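Local coordinates for protein phenol hydroxylase component phO (Pseudomonas stutzeri, PDB 3U52) that probably serves as the small gamma-type subunit of a multicomponent bacterial hydroxylase that converts phenol to catechol, at residues Met48-Leu53 with Ser102-Thr107; Glu56-Ala61 with Ala71-Ala76. One frame throughout, in Å; residues are numbered along the deposited sequence.

Contact 1: residues Met48-Leu53 with Ser102-Thr107; sequences MTFSAL and SMLTVT
The Phe50 ring is met at a slant by Leu104, whose CD1 lies 4.0 Å from Phe50 CE2, neither squarely over the face nor along the edge. On that same side of the ring Leu53 sets a methyl over the face, its CD2 standing 4.2 Å above the ring plane of Phe50 and displaced toward the rim. A further aromatic group, Trp78 of strand 77-80, joins Phe50 in an edge-to-face pair.

On the strand side Leu104 makes the contact, chiefly through CD1. Leu104 CD1 also lies 4.0 Å from Leu53 CD2, the two leucines reaching for each other tip to tip, so that one branch of Leu104 fits against both helix residues at once. Both Phe50 and Leu53 swing CG away from the backbone N (chi1 -160° and 169°), which carries ring and isobutyl group out from the first turn of helix 50-62 to the strand. The backbones stay well separated, with Phe50 CA and Leu104 CA 11.4 Å apart, and the buried interface is small and purely apolar. Leu26 of strand 24-29 extends the same cluster by touching Leu53 and Leu104.

The turn that presents these groups is defined by its start. Thr49 takes the N-cap position, its OG1 accepting from Ala52 N at 3.1 Å with an N-H...O angle of 150°, and its carbonyl O receives Leu53 N at 3.1 Å. The amides of Ala52 and Leu53 thus both find acceptors on Thr49, and Ser51 OG is bonded to Ala89 O. A capped helix laid over a mixed sheet, pressing its first apolar residues onto a central strand, is consistent with a ubiquitin-like beta-grasp fold, whose strand order 2-1-5-3-4 this sheet shares.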
loop_
_atom_site.group_PDB
_atom_site.type_symbol
_atom_site.label_atom_id
_atom_site.label_comp_id
_atom_site.label_asym_id
_atom_site.label_seq_id
_atom_site.Cartn_x
_atom_site.Cartn_y
_atom_site.Cartn_z
ATOM N N MET E 48 1.329 -65.940 -11.313
ATOM C CA MET E 48 1.876 -65.817 -12.667
ATOM C C MET E 48 3.282 -66.414 -12.687
ATOM O O MET E 48 3.932 -66.489 -11.657
ATOM C CB MET E 48 1.864 -64.371 -13.160
ATOM C CG MET E 48 3.018 -63.506 -12.636
ATOM S SD MET E 48 2.905 -61.746 -13.094
ATOM C CE MET E 48 2.837 -61.756 -14.861
ATOM N N THR E 49 3.724 -66.874 -13.846
ATOM C CA THR E 49 5.041 -67.523 -13.932
ATOM C C THR E 49 6.122 -66.444 -14.023
ATOM O O THR E 49 5.860 -65.329 -14.450
ATOM C CB THR E 49 5.148 -68.444 -15.178
ATOM O OG1 THR E 49 4.945 -67.676 -16.368
ATOM C CG2 THR E 49 4.099 -69.559 -15.151
ATOM N N PHE E 50 7.339 -66.783 -13.637
ATOM C CA PHE E 50 8.450 -65.866 -13.812
ATOM C C PHE E 50 8.590 -65.414 -15.265
ATOM O O PHE E 50 8.880 -64.250 -15.500
ATOM C CB PHE E 50 9.766 -66.424 -13.272
ATOM C CG PHE E 50 10.787 -65.347 -12.998
ATOM C CD1 PHE E 50 11.617 -64.877 -14.025
ATOM C CD2 PHE E 50 10.861 -64.745 -11.743
ATOM C CE1 PHE E 50 12.551 -63.839 -13.794
ATOM C CE2 PHE E 50 11.776 -63.725 -11.509
ATOM C CZ PHE E 50 12.621 -63.274 -12.538
ATOM N N SER E 51 8.368 -66.296 -16.244
ATOM C CA SER E 51 8.504 -65.887 -17.646
ATOM C C SER E 51 7.372 -64.956 -18.089
ATOM O O SER E 51 7.590 -64.085 -18.944
ATOM C CB SER E 51 8.650 -67.098 -18.585
ATOM O OG SER E 51 7.481 -67.919 -18.495
ATOM N N ALA E 52 6.174 -65.103 -17.510
ATOM C CA ALA E 52 5.073 -64.150 -17.773
ATOM C C ALA E 52 5.385 -62.734 -17.200
ATOM O O ALA E 52 5.100 -61.729 -17.853
ATOM C CB ALA E 52 3.738 -64.681 -17.235
ATOM N N LEU E 53 5.988 -62.677 -16.010
ATOM C CA LEU E 53 6.424 -61.406 -15.392
ATOM C C LEU E 53 7.366 -60.646 -16.315
ATOM O O LEU E 53 7.161 -59.462 -16.587
ATOM C CB LEU E 53 7.109 -61.649 -14.057
ATOM C CG LEU E 53 7.843 -60.433 -13.462
ATOM C CD1 LEU E 53 6.807 -59.440 -12.886
ATOM C CD2 LEU E 53 8.842 -60.904 -12.399
ATOM N N SER E 102 8.838 -57.950 -1.999
ATOM C CA SER E 102 10.191 -58.318 -2.452
ATOM C C SER E 102 10.698 -57.322 -3.495
ATOM O O SER E 102 9.915 -56.716 -4.260
ATOM C CB SER E 102 10.205 -59.745 -3.044
ATOM O OG SER E 102 10.188 -60.667 -1.962
ATOM N N MET E 103 12.010 -57.201 -3.562
ATOM C CA MET E 103 12.630 -56.484 -4.683
ATOM C C MET E 103 13.534 -57.434 -5.408
ATOM O O MET E 103 14.419 -58.006 -4.801
ATOM C CB MET E 103 13.450 -55.282 -4.216
ATOM C CG MET E 103 13.937 -54.425 -5.415
ATOM S SD MET E 103 14.633 -52.891 -4.984
ATOM C CE MET E 103 13.286 -51.842 -5.347
ATOM N N LEU E 104 13.272 -57.614 -6.694
ATOM C CA LEU E 104 14.220 -58.178 -7.618
ATOM C C LEU E 104 15.196 -57.115 -8.213
ATOM O O LEU E 104 14.771 -56.012 -8.617
ATOM C CB LEU E 104 13.437 -58.790 -8.765
ATOM C CG LEU E 104 12.548 -60.003 -8.414
ATOM C CD1 LEU E 104 11.567 -60.249 -9.537
ATOM C CD2 LEU E 104 13.402 -61.269 -8.128
ATOM N N THR E 105 16.486 -57.458 -8.290
ATOM C CA THR E 105 17.482 -56.614 -8.966
ATOM C C THR E 105 17.920 -57.381 -10.170
ATOM O O THR E 105 18.232 -58.548 -10.034
ATOM C CB THR E 105 18.709 -56.318 -8.050
ATOM O OG1 THR E 105 18.266 -55.625 -6.885
ATOM C CG2 THR E 105 19.778 -55.451 -8.741
ATOM N N VAL E 106 17.922 -56.780 -11.348
ATOM C CA VAL E 106 18.343 -57.510 -12.546
ATOM C C VAL E 106 19.458 -56.768 -13.221
ATOM O O VAL E 106 19.287 -55.620 -13.593
ATOM C CB VAL E 106 17.201 -57.782 -13.559
ATOM C CG1 VAL E 106 16.364 -56.526 -13.914
ATOM C CG2 VAL E 106 17.767 -58.452 -14.858
ATOM N N THR E 107 20.615 -57.425 -13.351
ATOM C CA THR E 107 21.784 -56.838 -13.991
ATOM C C THR E 107 21.997 -57.543 -15.324
ATOM O O THR E 107 22.025 -58.779 -15.379
ATOM C CB THR E 107 23.018 -56.965 -13.064
ATOM O OG1 THR E 107 22.831 -56.112 -11.918
ATOM C CG2 THR E 107 24.319 -56.544 -13.771
#

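Contact 2: residues Glu56-Ala61 with Ala71-Ala76; sequences EILKPA and ADFLNA
Lys59 bends its aliphatic chain round the rim of the Phe73 ring. Its chi1 of -132°, off a staggered value, and a bend at chi2 bring CD to the ring edge, in the ring plane, 3.6 Å from Phe73 CD2; bends at chi3 and chi4 then place CE and NZ. The following carbon, CE, has already left that plane and meets Phe73 CE2 obliquely at 3.4 Å. Lys59 CE also lies 3.6 Å from Ala71 O. The ammonium group then turns to another carbonyl, that of Ser68; the methylene groups line the aromatic ring while NZ finds its hydrogen-bond partner, Ser68 O, just beyond.

Phe73 itself is sandwiched. Leu58 lays CD2 over one face, 4.1 Å from Phe73 CG, and the Ala71 CB methyl sits 3.7 Å above the plane on the opposite face, toward the rim. Because Phe73 CG stands anti to its own carbonyl carbon (chi1 -64°), the ring projects from the loop to the helix, and Trp30 meets it in an edge-to-face pair. On the far side of the loop the polar groups close a small turn: Asn75 ND2 donates to Asp72 OD2 at 2.7 Å, reaching the carboxylate from above its plane while the acceptor lies nearly in the amide plane of Asn75. The backbone bond from Asn75 N to Asp72 O is weak by comparison.

The helix here is irregular, with a wider pi-type turn at 56-58 and a kink at Pro60, whose N has no bond to the preceding turn. As the loop folds back on the helix it follows, Phe73 fills the angle between helix 50-62 and strand 102-107, touching Val54, Thr62 and Val106, in a helix-on-sheet core consistent with a beta-grasp fold.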
loop_
_atom_site.group_PDB
_atom_site.type_symbol
_atom_site.label_atom_id
_atom_site.label_comp_id
_atom_site.label_asym_id
_atom_site.label_seq_id
_atom_site.Cartn_x
_atom_site.Cartn_y
_atom_site.Cartn_z
ATOM N N GLU E 56 5.309 -60.089 -20.003
ATOM C CA GLU E 56 4.084 -59.292 -19.975
ATOM C C GLU E 56 4.230 -57.949 -19.228
ATOM O O GLU E 56 3.499 -56.995 -19.516
ATOM C CB GLU E 56 2.905 -60.080 -19.357
ATOM C CG GLU E 56 2.510 -61.430 -20.026
ATOM C CD GLU E 56 1.402 -62.151 -19.235
ATOM O OE1 GLU E 56 1.091 -63.330 -19.540
ATOM O OE2 GLU E 56 0.838 -61.534 -18.296
ATOM N N ILE E 57 5.131 -57.899 -18.252
ATOM C CA ILE E 57 5.279 -56.713 -17.399
ATOM C C ILE E 57 6.626 -56.028 -17.518
ATOM O O ILE E 57 6.674 -54.837 -17.851
ATOM C CB ILE E 57 4.945 -56.995 -15.927
ATOM C CG1 ILE E 57 3.552 -57.622 -15.822
ATOM C CG2 ILE E 57 4.961 -55.695 -15.111
ATOM C CD1 ILE E 57 3.248 -58.175 -14.504
ATOM N N LEU E 58 7.713 -56.757 -17.288
ATOM C CA LEU E 58 9.042 -56.131 -17.290
ATOM C C LEU E 58 9.486 -55.570 -18.659
ATOM O O LEU E 58 9.959 -54.439 -18.775
ATOM C CB LEU E 58 10.067 -57.089 -16.683
ATOM C CG LEU E 58 11.370 -56.476 -16.192
ATOM C CD1 LEU E 58 11.059 -55.361 -15.138
ATOM C CD2 LEU E 58 12.313 -57.563 -15.617
ATOM N N LYS E 59 9.305 -56.342 -19.711
ATOM C CA LYS E 59 9.625 -55.882 -21.064
ATOM C C LYS E 59 8.858 -54.591 -21.517
ATOM O O LYS E 59 9.472 -53.644 -21.986
ATOM C CB LYS E 59 9.403 -57.050 -22.039
ATOM C CG LYS E 59 10.536 -57.287 -22.997
ATOM C CD LYS E 59 11.809 -57.724 -22.280
ATOM C CE LYS E 59 13.075 -57.198 -22.998
ATOM N NZ LYS E 59 13.074 -57.170 -24.506
ATOM N N PRO E 60 7.509 -54.570 -21.421
ATOM C CA PRO E 60 6.756 -53.312 -21.630
ATOM C C PRO E 60 7.167 -52.120 -20.764
ATOM O O PRO E 60 7.275 -51.029 -21.269
ATOM C CB PRO E 60 5.326 -53.719 -21.282
ATOM C CG PRO E 60 5.277 -55.141 -21.695
ATOM C CD PRO E 60 6.589 -55.691 -21.199
ATOM N N ALA E 61 7.381 -52.344 -19.470
ATOM C CA ALA E 61 7.810 -51.286 -18.530
ATOM C C ALA E 61 9.143 -50.625 -18.961
ATOM O O ALA E 61 9.364 -49.409 -18.748
ATOM C CB ALA E 61 7.927 -51.878 -17.101
ATOM N N ALA E 71 17.909 -56.786 -24.397
ATOM C CA ALA E 71 18.061 -57.437 -23.076
ATOM C C ALA E 71 17.361 -58.782 -23.030
ATOM O O ALA E 71 16.183 -58.872 -23.432
ATOM C CB ALA E 71 17.468 -56.533 -21.995
ATOM N N ASP E 72 18.048 -59.815 -22.536
ATOM C CA ASP E 72 17.381 -61.083 -22.185
ATOM C C ASP E 72 17.275 -61.132 -20.666
ATOM O O ASP E 72 18.167 -61.697 -20.006
ATOM C CB ASP E 72 18.197 -62.305 -22.680
ATOM C CG ASP E 72 17.396 -63.657 -22.662
ATOM O OD1 ASP E 72 16.292 -63.801 -22.051
ATOM O OD2 ASP E 72 17.911 -64.613 -23.292
ATOM N N PHE E 73 16.234 -60.500 -20.101
ATOM C CA PHE E 73 16.054 -60.472 -18.639
ATOM C C PHE E 73 15.778 -61.930 -18.283
ATOM O O PHE E 73 15.139 -62.594 -19.053
ATOM C CB PHE E 73 14.836 -59.606 -18.262
ATOM C CG PHE E 73 14.964 -58.139 -18.632
ATOM C CD1 PHE E 73 15.871 -57.313 -17.989
ATOM C CD2 PHE E 73 14.148 -57.579 -19.611
ATOM C CE1 PHE E 73 15.976 -55.928 -18.341
ATOM C CE2 PHE E 73 14.253 -56.205 -19.966
ATOM C CZ PHE E 73 15.180 -55.393 -19.314
ATOM N N LEU E 74 16.202 -62.502 -17.184
ATOM C CA LEU E 74 15.843 -63.988 -17.100
ATOM C C LEU E 74 17.101 -64.788 -17.194
ATOM O O LEU E 74 17.477 -65.472 -16.236
ATOM C CB LEU E 74 14.880 -64.430 -18.244
ATOM C CG LEU E 74 13.829 -65.599 -18.304
ATOM C CD1 LEU E 74 14.290 -66.791 -19.078
ATOM C CD2 LEU E 74 13.246 -66.063 -16.974
ATOM N N ASN E 75 17.786 -64.666 -18.328
ATOM C CA ASN E 75 19.139 -65.187 -18.412
ATOM C C ASN E 75 20.157 -64.153 -17.966
ATOM O O ASN E 75 21.346 -64.436 -17.952
ATOM C CB ASN E 75 19.469 -65.719 -19.808
ATOM C CG ASN E 75 18.472 -66.804 -20.277
ATOM O OD1 ASN E 75 18.210 -67.788 -19.575
ATOM N ND2 ASN E 75 17.902 -66.601 -21.456
ATOM N N ALA E 76 19.677 -62.967 -17.553
ATOM C CA ALA E 76 20.511 -61.947 -16.893
ATOM C C ALA E 76 20.873 -62.372 -15.469
ATOM O O ALA E 76 20.512 -63.463 -15.032
ATOM C CB ALA E 76 19.781 -60.573 -16.905
#

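In the fold
Starting from the N terminus, the chain lays down strands 24-29 and 40-44, then enters helix 50-62, whose first turn supplies one side of contact 1 and whose later part one side of contact 2. Contact 2 closes first, a short loop returning at 71-76. Strands 77-80 and 83-85 follow, and only with strand 102-107 does contact 1 close, so contact 2 is nested within its loop. Their centres lie about 8 Å apart. Inside the helix, Leu53 O and Leu58 N, 2.8 Å apart, probably share a hydrogen bond; elsewhere Ala76 packs on Val106 and Leu74 on Phe50. Helix, loop and central strand are thereby tied together.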